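Local atomic coordinates of hypothetical protein SA0798 (Staphylococcus aureus subsp. aureus N315, PDB entry 1XG8), a protein that is of unknown function but belongs to the DUF1462 family of the thioredoxin clan, consistent with a thioredoxin-like fold. Residues S21-I31 with E77-M85. Numbering follows the deposited sequence.
Sequences SCVNAPTSKDI and ELFYPLITM
Ser28 and Pro81 bring the two backbones closest, their CA atoms 4.6 Å apart, where the first turn of helix 28-42 meets the cis-peptide Tyr80-Pro81 just ahead of strand 82-85. The geometry is consistent with the cis-proline of thioredoxin-like folds, set before a strand and facing the N-terminal end of the helix that follows the first core strand, here 8-14. Cys22 and Cys19 form a Cys-X-X-Cys sequence, as in thioredoxin-like redox proteins, though here in the loop ahead of the helix. Two neighbours meet the proline ring: Pro26 O lies 3.7 Å from Pro81 CD, and Ile31, crossing at about a right angle, sets CG1 3.7 Å from Pro81 CG. With CG1 beside the backbone N (chi1 -67°) and CG2 anti to it, the branches part, CG2 reaching Ile83 CD1 at 3.7 Å. Ser28 OG turns to the Tyr80 ring edge, 3.4 Å from CD1, and takes a weak hydrogen bond from Ala15 N-H. Ser21 CB sits over one Phe79 face, a CH-pi contact 3.6 Å from the centroid and 12° off the normal; Cys22 SG approaches that ring obliquely. Behind, Tyr80 packs on Ile73 of helix 64-74, while Ile83 rests against Ile100 of helix 97-110 and its strand pairs with strand 88-92.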
ATOM      1  N   SER A  21      -9.791   4.643 -13.779  1.00 31.02           N
ATOM      2  CA  SER A  21      -9.380   6.009 -13.460  1.00 31.57           C
ATOM      3  C   SER A  21      -7.889   6.323 -13.579  1.00 32.00           C
ATOM      4  O   SER A  21      -7.489   7.486 -13.506  1.00 34.48           O
ATOM      5  CB  SER A  21      -9.863   6.380 -12.062  1.00 31.92           C
ATOM      6  OG  SER A  21     -11.277   6.430 -12.026  1.00 31.79           O
ATOM      7  N   CYS A  22      -7.064   5.301 -13.749  1.00 31.13           N
ATOM      8  CA  CYS A  22      -5.638   5.511 -13.903  1.00 31.09           C
ATOM      9  C   CYS A  22      -5.106   4.434 -14.814  1.00 31.71           C
ATOM     10  O   CYS A  22      -4.320   3.571 -14.421  1.00 31.61           O
ATOM     11  CB  CYS A  22      -4.928   5.496 -12.550  1.00 32.36           C
ATOM     12  SG  CYS A  22      -5.674   4.458 -11.311  1.00 33.80           S
ATOM     13  N   VAL A  23      -5.571   4.520 -16.053  1.00 33.22           N
ATOM     14  CA  VAL A  23      -5.238   3.604 -17.132  1.00 33.17           C
ATOM     15  C   VAL A  23      -3.751   3.462 -17.416  1.00 33.11           C
ATOM     16  O   VAL A  23      -3.259   2.354 -17.610  1.00 31.93           O
ATOM     17  CB  VAL A  23      -5.935   4.064 -18.435  1.00 33.49           C
ATOM     18  CG1 VAL A  23      -5.434   3.262 -19.616  1.00 33.30           C
ATOM     19  CG2 VAL A  23      -7.445   3.930 -18.289  1.00 33.36           C
ATOM     20  N   ASN A  24      -3.038   4.581 -17.445  1.00 33.97           N
ATOM     21  CA  ASN A  24      -1.615   4.547 -17.756  1.00 36.20           C
ATOM     22  C   ASN A  24      -0.684   4.192 -16.601  1.00 37.01           C
ATOM     23  O   ASN A  24       0.464   3.807 -16.827  1.00 37.46           O
ATOM     24  CB  ASN A  24      -1.185   5.890 -18.353  1.00 37.71           C
ATOM     25  CG  ASN A  24      -1.907   6.211 -19.644  1.00 38.46           C
ATOM     26  OD1 ASN A  24      -1.951   5.390 -20.562  1.00 38.23           O
ATOM     27  ND2 ASN A  24      -2.472   7.413 -19.727  1.00 38.63           N
ATOM     28  N   ALA A  25      -1.175   4.313 -15.369  1.00 36.68           N
ATOM     29  CA  ALA A  25      -0.363   4.040 -14.187  1.00 35.40           C
ATOM     30  C   ALA A  25       0.067   2.585 -14.019  1.00 34.08           C
ATOM     31  O   ALA A  25      -0.518   1.673 -14.607  1.00 33.23           O
ATOM     32  CB  ALA A  25      -1.101   4.502 -12.944  1.00 34.27           C
ATOM     33  N   PRO A  26       1.118   2.360 -13.214  1.00 33.51           N
ATOM     34  CA  PRO A  26       1.649   1.019 -12.946  1.00 32.47           C
ATOM     35  C   PRO A  26       0.575   0.112 -12.348  1.00 32.88           C
ATOM     36  O   PRO A  26      -0.235   0.546 -11.529  1.00 33.17           O
ATOM     37  CB  PRO A  26       2.788   1.289 -11.969  1.00 31.30           C
ATOM     38  CG  PRO A  26       3.281   2.628 -12.409  1.00 32.17           C
ATOM     39  CD  PRO A  26       1.996   3.395 -12.633  1.00 33.01           C
ATOM     40  N   THR A  27       0.584  -1.147 -12.761  1.00 32.70           N
ATOM     41  CA  THR A  27      -0.379  -2.133 -12.296  1.00 32.35           C
ATOM     42  C   THR A  27      -0.247  -2.411 -10.790  1.00 31.85           C
ATOM     43  O   THR A  27       0.712  -1.983 -10.158  1.00 30.80           O
ATOM     44  CB  THR A  27      -0.200  -3.446 -13.074  1.00 32.52           C
ATOM     45  OG1 THR A  27      -1.459  -4.117 -13.176  1.00 39.27           O
ATOM     46  CG2 THR A  27       0.768  -4.355 -12.364  1.00 31.85           C
ATOM     47  N   SER A  28      -1.210  -3.135 -10.223  1.00 31.54           N
ATOM     48  CA  SER A  28      -1.180  -3.461  -8.799  1.00 29.81           C
ATOM     49  C   SER A  28      -0.016  -4.379  -8.465  1.00 29.47           C
ATOM     50  O   SER A  28       0.674  -4.173  -7.472  1.00 28.18           O
ATOM     51  CB  SER A  28      -2.491  -4.120  -8.367  1.00 28.71           C
ATOM     52  OG  SER A  28      -3.567  -3.201  -8.409  1.00 27.47           O
ATOM     53  N   LYS A  29       0.203  -5.391  -9.298  1.00 30.30           N
ATOM     54  CA  LYS A  29       1.293  -6.334  -9.064  1.00 30.65           C
ATOM     55  C   LYS A  29       2.663  -5.689  -9.265  1.00 30.26           C
ATOM     56  O   LYS A  29       3.615  -6.034  -8.573  1.00 29.99           O
ATOM     57  CB  LYS A  29       1.149  -7.558  -9.969  1.00 32.89           C
ATOM     58  CG  LYS A  29      -0.068  -8.432  -9.662  1.00 35.36           C
ATOM     59  CD  LYS A  29      -0.119  -9.639 -10.593  1.00 36.37           C
ATOM     60  CE  LYS A  29      -1.334 -10.503 -10.318  1.00 38.25           C
ATOM     61  NZ  LYS A  29      -1.340 -11.747 -11.154  1.00 39.33           N
ATOM     62  N   ASP A  30       2.763  -4.749 -10.202  1.00 31.05           N
ATOM     63  CA  ASP A  30       4.032  -4.059 -10.440  1.00 32.61           C
ATOM     64  C   ASP A  30       4.429  -3.317  -9.164  1.00 32.71           C
ATOM     65  O   ASP A  30       5.555  -3.457  -8.671  1.00 34.42           O
ATOM     66  CB  ASP A  30       3.916  -3.040 -11.587  1.00 34.35           C
ATOM     67  CG  ASP A  30       3.648  -3.691 -12.939  1.00 36.18           C
ATOM     68  OD1 ASP A  30       4.179  -4.795 -13.194  1.00 37.34           O
ATOM     69  OD2 ASP A  30       2.913  -3.087 -13.753  1.00 37.31           O
ATOM     70  N   ILE A  31       3.490  -2.520  -8.652  1.00 31.46           N
ATOM     71  CA  ILE A  31       3.668  -1.736  -7.432  1.00 29.34           C
ATOM     72  C   ILE A  31       4.030  -2.646  -6.258  1.00 29.46           C
ATOM     73  O   ILE A  31       4.938  -2.350  -5.475  1.00 28.33           O
ATOM     74  CB  ILE A  31       2.367  -0.966  -7.094  1.00 28.41           C
ATOM     75  CG1 ILE A  31       2.112   0.110  -8.158  1.00 28.24           C
ATOM     76  CG2 ILE A  31       2.442  -0.381  -5.683  1.00 26.36           C
ATOM     77  CD1 ILE A  31       3.199   1.186  -8.262  1.00 27.17           C
ATOM     78  N   GLU A  77     -14.411   5.589  -4.708  1.00 41.49           N
ATOM     79  CA  GLU A  77     -13.865   6.679  -3.908  1.00 41.54           C
ATOM     80  C   GLU A  77     -12.348   6.653  -4.034  1.00 38.66           C
ATOM     81  O   GLU A  77     -11.726   7.659  -4.381  1.00 39.96           O
ATOM     82  CB  GLU A  77     -14.269   6.546  -2.442  1.00 44.56           C
ATOM     83  CG  GLU A  77     -14.226   7.864  -1.705  1.00 48.76           C
ATOM     84  CD  GLU A  77     -13.996   7.698  -0.221  1.00 51.60           C
ATOM     85  OE1 GLU A  77     -14.742   6.920   0.417  1.00 53.13           O
ATOM     86  OE2 GLU A  77     -13.066   8.351   0.306  1.00 54.06           O
ATOM     87  N   LEU A  78     -11.756   5.495  -3.753  1.00 34.89           N
ATOM     88  CA  LEU A  78     -10.317   5.339  -3.869  1.00 31.07           C
ATOM     89  C   LEU A  78     -10.027   4.505  -5.110  1.00 28.96           C
ATOM     90  O   LEU A  78     -10.890   3.764  -5.580  1.00 29.07           O
ATOM     91  CB  LEU A  78      -9.736   4.629  -2.641  1.00 30.23           C
ATOM     92  CG  LEU A  78      -9.866   5.290  -1.270  1.00 28.66           C
ATOM     93  CD1 LEU A  78      -9.024   4.503  -0.284  1.00 28.14           C
ATOM     94  CD2 LEU A  78      -9.397   6.737  -1.321  1.00 28.62           C
ATOM     95  N   PHE A  79      -8.816   4.638  -5.637  1.00 27.22           N
ATOM     96  CA  PHE A  79      -8.389   3.886  -6.810  1.00 25.64           C
ATOM     97  C   PHE A  79      -7.457   2.787  -6.337  1.00 23.93           C
ATOM     98  O   PHE A  79      -7.145   2.681  -5.150  1.00 23.17           O
ATOM     99  CB  PHE A  79      -7.607   4.778  -7.786  1.00 26.53           C
ATOM    100  CG  PHE A  79      -8.348   6.012  -8.228  1.00 29.66           C
ATOM    101  CD1 PHE A  79      -7.664   7.056  -8.848  1.00 31.38           C
ATOM    102  CD2 PHE A  79      -9.718   6.143  -8.023  1.00 31.11           C
ATOM    103  CE1 PHE A  79      -8.333   8.210  -9.256  1.00 29.69           C
ATOM    104  CE2 PHE A  79     -10.396   7.294  -8.426  1.00 32.06           C
ATOM    105  CZ  PHE A  79      -9.701   8.327  -9.042  1.00 30.26           C
ATOM    106  N   TYR A  80      -7.011   1.961  -7.273  1.00 23.20           N
ATOM    107  CA  TYR A  80      -6.064   0.910  -6.943  1.00 21.38           C
ATOM    108  C   TYR A  80      -5.047   0.875  -8.088  1.00 20.87           C
ATOM    109  O   TYR A  80      -5.356   1.262  -9.217  1.00 19.35           O
ATOM    110  CB  TYR A  80      -6.777  -0.436  -6.762  1.00 19.98           C
ATOM    111  CG  TYR A  80      -7.369  -0.991  -8.029  1.00 21.31           C
ATOM    112  CD1 TYR A  80      -6.578  -1.685  -8.949  1.00 20.74           C
ATOM    113  CD2 TYR A  80      -8.717  -0.805  -8.323  1.00 22.21           C
ATOM    114  CE1 TYR A  80      -7.113  -2.178 -10.125  1.00 21.41           C
ATOM    115  CE2 TYR A  80      -9.262  -1.294  -9.501  1.00 24.46           C
ATOM    116  CZ  TYR A  80      -8.453  -1.979 -10.395  1.00 23.36           C
ATOM    117  OH  TYR A  80      -9.000  -2.458 -11.555  1.00 27.63           O
ATOM    118  N   PRO A  81      -3.817   0.419  -7.811  1.00 21.06           N
ATOM    119  CA  PRO A  81      -3.348  -0.057  -6.502  1.00 20.45           C
ATOM    120  C   PRO A  81      -3.560   0.894  -5.331  1.00 19.44           C
ATOM    121  O   PRO A  81      -3.443   2.104  -5.473  1.00 18.00           O
ATOM    122  CB  PRO A  81      -1.862  -0.322  -6.744  1.00 21.54           C
ATOM    123  CG  PRO A  81      -1.511   0.689  -7.807  1.00 22.29           C
ATOM    124  CD  PRO A  81      -2.687   0.547  -8.750  1.00 21.31           C
ATOM    125  N   LEU A  82      -3.895   0.323  -4.178  1.00 19.52           N
ATOM    126  CA  LEU A  82      -4.062   1.096  -2.955  1.00 19.73           C
ATOM    127  C   LEU A  82      -3.028   0.531  -1.989  1.00 17.92           C
ATOM    128  O   LEU A  82      -2.939  -0.686  -1.808  1.00 16.68           O
ATOM    129  CB  LEU A  82      -5.467   0.930  -2.368  1.00 21.70           C
ATOM    130  CG  LEU A  82      -5.696   1.528  -0.967  1.00 24.03           C
ATOM    131  CD1 LEU A  82      -5.689   3.043  -1.013  1.00 25.58           C
ATOM    132  CD2 LEU A  82      -7.033   1.042  -0.432  1.00 26.70           C
ATOM    133  N   ILE A  83      -2.231   1.411  -1.396  1.00 15.62           N
ATOM    134  CA  ILE A  83      -1.215   0.987  -0.452  1.00 14.99           C
ATOM    135  C   ILE A  83      -1.593   1.415   0.955  1.00 15.29           C
ATOM    136  O   ILE A  83      -2.014   2.553   1.167  1.00 14.49           O
ATOM    137  CB  ILE A  83       0.167   1.619  -0.771  1.00 15.73           C
ATOM    138  CG1 ILE A  83       0.610   1.241  -2.185  1.00 15.47           C
ATOM    139  CG2 ILE A  83       1.197   1.149   0.248  1.00 13.93           C
ATOM    140  CD1 ILE A  83       2.059   1.557  -2.501  1.00 12.63           C
ATOM    141  N   THR A  84      -1.475   0.498   1.911  1.00 14.85           N
ATOM    142  CA  THR A  84      -1.742   0.835   3.307  1.00 16.17           C
ATOM    143  C   THR A  84      -0.639   0.212   4.142  1.00 16.84           C
ATOM    144  O   THR A  84      -0.111  -0.843   3.793  1.00 17.92           O
ATOM    145  CB  THR A  84      -3.107   0.304   3.842  1.00 15.17           C
ATOM    146  OG1 THR A  84      -3.113  -1.122   3.811  1.00 17.21           O
ATOM    147  CG2 THR A  84      -4.268   0.850   3.028  1.00 15.61           C
ATOM    148  N   MET A  85      -0.262   0.885   5.222  1.00 18.64           N
ATOM    149  CA  MET A  85       0.771   0.370   6.122  1.00 19.87           C
ATOM    150  C   MET A  85       0.205   0.409   7.529  1.00 20.47           C
ATOM    151  O   MET A  85      -0.092   1.479   8.060  1.00 18.60           O
ATOM    152  CB  MET A  85       2.049   1.203   6.059  1.00 20.39           C
ATOM    153  CG  MET A  85       3.125   0.693   7.021  1.00 24.43           C
ATOM    154  SD  MET A  85       4.712   1.542   6.881  1.00 26.18           S
ATOM    155  CE  MET A  85       4.339   3.082   7.676  1.00 27.24           C
TER